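Local coordinates for protein 3-guanidinopropionase (Pseudomonas aeruginosa, PDB 3NIQ) that hydrolyses 3-guanidinopropanoate to beta-alanine and urea with two manganese ions per subunit, as a homohexameric member of the arginase family, at residues V42-T48 with G124-V128. Coordinates in Å, arbitrary orientation, origin at the centre of the assembly. Numbering follows the deposited sequence.
Sequences VPWDGGT and GDHLV. With MN (manganese (II) ion), chain D.
Two loops that leave the C-terminal ends of neighbouring parallel strands, 37-42 and 118-123, meet in a buried contact at the C-terminal edge of the parallel sheet of the arginase fold. Segment 42-48 makes an inverse gamma turn centred on Pro43, then a type I beta turn from Asp45 to Thr48; segment 124-128 starts at Gly124, after a cis peptide and with phi 82°, and winds into a 3-10 turn over 126-128. CA atoms pair Trp44 with Gly124 (4.6 Å), Asp45 with Asp125 (5.1 Å) and Gly47 with Leu127 (5.7 Å).

In the backbone, Asp125 N donates to Trp44 O (3.0 Å), while Gly124 CA lies 3.2 Å from both Val42 O and Trp44 O in CA-H...O contacts; a CB there would strike Val42 O. The CA-to-CB bond of Asp125 points toward 42-48, and with chi1 p its OD2 accepts from Thr48 OG1 (2.9 Å). Its OD1 accepts from Leu127 N (2.9 Å), an Asx turn, and from a water 2.6 Å away that in turn accepts from Gly47 N (2.6 Å). Among apolar groups, Trp44 (chi1 t, chi2 50°) sets CH2 3.3 Å from Leu127 CD2, and Val42 CG1 meets Val128 CG2 at 3.3 Å.

The CA-to-CB bond of His126 points away from 42-48, and its ND1 binds manganese (2.2 Å), alongside Asp148, Asp152, Asp240 and a water 2.4 Å from the metal. One buried carboxylate thus ties the beta turn to the loop carrying a metal ligand.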
loop_
_atom_site.group_PDB
_atom_site.type_symbol
_atom_site.label_atom_id
_atom_site.label_comp_id
_atom_site.label_asym_id
_atom_site.label_seq_id
_atom_site.Cartn_x
_atom_site.Cartn_y
_atom_site.Cartn_z
ATOM N N VAL A 42 4.720 11.392 23.056
ATOM C CA VAL A 42 3.950 10.607 24.017
ATOM C C VAL A 42 3.307 9.405 23.325
ATOM O O VAL A 42 2.142 9.460 22.883
ATOM C CB VAL A 42 2.909 11.430 24.719
ATOM C CG1 VAL A 42 2.353 10.616 25.882
ATOM C CG2 VAL A 42 3.516 12.765 25.195
ATOM N N PRO A 43 4.070 8.315 23.229
ATOM C CA PRO A 43 3.692 7.176 22.397
ATOM C C PRO A 43 2.709 6.287 23.138
ATOM O O PRO A 43 3.084 5.244 23.649
ATOM C CB PRO A 43 5.031 6.474 22.151
ATOM C CG PRO A 43 5.859 6.795 23.388
ATOM C CD PRO A 43 5.442 8.184 23.781
ATOM N N TRP A 44 1.448 6.710 23.187
ATOM C CA TRP A 44 0.480 6.090 24.079
ATOM C C TRP A 44 -0.921 6.150 23.485
ATOM O O TRP A 44 -1.426 7.228 23.138
ATOM C CB TRP A 44 0.527 6.806 25.430
ATOM C CG TRP A 44 -0.426 6.258 26.446
ATOM C CD1 TRP A 44 -0.590 4.947 26.795
ATOM C CD2 TRP A 44 -1.329 7.010 27.267
ATOM N NE1 TRP A 44 -1.548 4.836 27.780
ATOM C CE2 TRP A 44 -2.021 6.084 28.084
ATOM C CE3 TRP A 44 -1.624 8.381 27.392
ATOM C CZ2 TRP A 44 -2.989 6.473 29.010
ATOM C CZ3 TRP A 44 -2.587 8.772 28.332
ATOM C CH2 TRP A 44 -3.249 7.815 29.132
ATOM N N ASP A 45 -1.543 4.993 23.312
ATOM C CA ASP A 45 -2.912 4.973 22.771
ATOM C C ASP A 45 -3.853 4.091 23.599
ATOM O O ASP A 45 -4.852 3.564 23.091
ATOM C CB ASP A 45 -2.926 4.601 21.265
ATOM C CG ASP A 45 -2.281 3.236 20.976
ATOM O OD1 ASP A 45 -2.125 2.406 21.912
ATOM O OD2 ASP A 45 -1.920 3.002 19.801
ATOM N N GLY A 46 -3.534 3.953 24.883
ATOM C CA GLY A 46 -4.401 3.234 25.840
ATOM C C GLY A 46 -5.845 3.753 25.880
ATOM O O GLY A 46 -6.786 2.994 26.161
ATOM N N GLY A 47 -6.035 5.036 25.590
ATOM C CA GLY A 47 -7.375 5.629 25.587
ATOM C C GLY A 47 -8.197 5.339 24.331
ATOM O O GLY A 47 -9.353 5.789 24.220
ATOM N N THR A 48 -7.628 4.601 23.375
ATOM C CA THR A 48 -8.300 4.436 22.086
ATOM C C THR A 48 -9.421 3.376 22.108
ATOM O O THR A 48 -9.184 2.201 22.391
ATOM C CB THR A 48 -7.283 4.195 20.924
ATOM O OG1 THR A 48 -6.518 5.398 20.722
ATOM C CG2 THR A 48 -8.031 3.859 19.648
ATOM N N GLY A 124 0.504 9.550 19.844
ATOM C CA GLY A 124 -0.404 9.320 20.972
ATOM C C GLY A 124 -1.806 9.797 20.645
ATOM O O GLY A 124 -1.986 10.703 19.810
ATOM N N ASP A 125 -2.799 9.186 21.282
ATOM C CA ASP A 125 -4.169 9.623 21.127
ATOM C C ASP A 125 -4.449 10.802 22.061
ATOM O O ASP A 125 -3.576 11.201 22.837
ATOM C CB ASP A 125 -5.140 8.453 21.350
ATOM C CG ASP A 125 -5.215 8.001 22.826
ATOM O OD1 ASP A 125 -4.955 8.798 23.746
ATOM O OD2 ASP A 125 -5.545 6.829 23.060
ATOM N N HIS A 126 -5.655 11.356 22.010
ATOM C CA HIS A 126 -5.906 12.641 22.679
ATOM C C HIS A 126 -5.943 12.537 24.211
ATOM O O HIS A 126 -5.865 13.556 24.907
ATOM C CB HIS A 126 -7.193 13.296 22.171
ATOM C CG HIS A 126 -7.037 14.754 21.902
ATOM N ND1 HIS A 126 -7.638 15.383 20.833
ATOM C CD2 HIS A 126 -6.275 15.692 22.518
ATOM C CE1 HIS A 126 -7.284 16.657 20.822
ATOM N NE2 HIS A 126 -6.448 16.867 21.827
ATOM N N LEU A 127 -6.011 11.321 24.742
ATOM C CA LEU A 127 -5.974 11.169 26.205
ATOM C C LEU A 127 -4.646 11.664 26.767
ATOM O O LEU A 127 -4.566 12.096 27.921
ATOM C CB LEU A 127 -6.301 9.725 26.653
ATOM C CG LEU A 127 -6.315 9.508 28.172
ATOM C CD1 LEU A 127 -7.379 10.397 28.843
ATOM C CD2 LEU A 127 -6.538 8.010 28.547
ATOM N N VAL A 128 -3.607 11.657 25.935
ATOM C CA VAL A 128 -2.307 12.161 26.360
ATOM C C VAL A 128 -2.357 13.616 26.854
ATOM O O VAL A 128 -1.541 14.032 27.698
ATOM C CB VAL A 128 -1.244 12.041 25.241
ATOM C CG1 VAL A 128 -1.763 12.603 23.933
ATOM C CG2 VAL A 128 -0.013 12.835 25.638
HETATM MN MN MN D . -9.312 14.413 19.743
HETATM O O HOH W 1 -4.335 7.020 25.533
HETATM O O HOH W 2 -11.143 12.955 19.124
#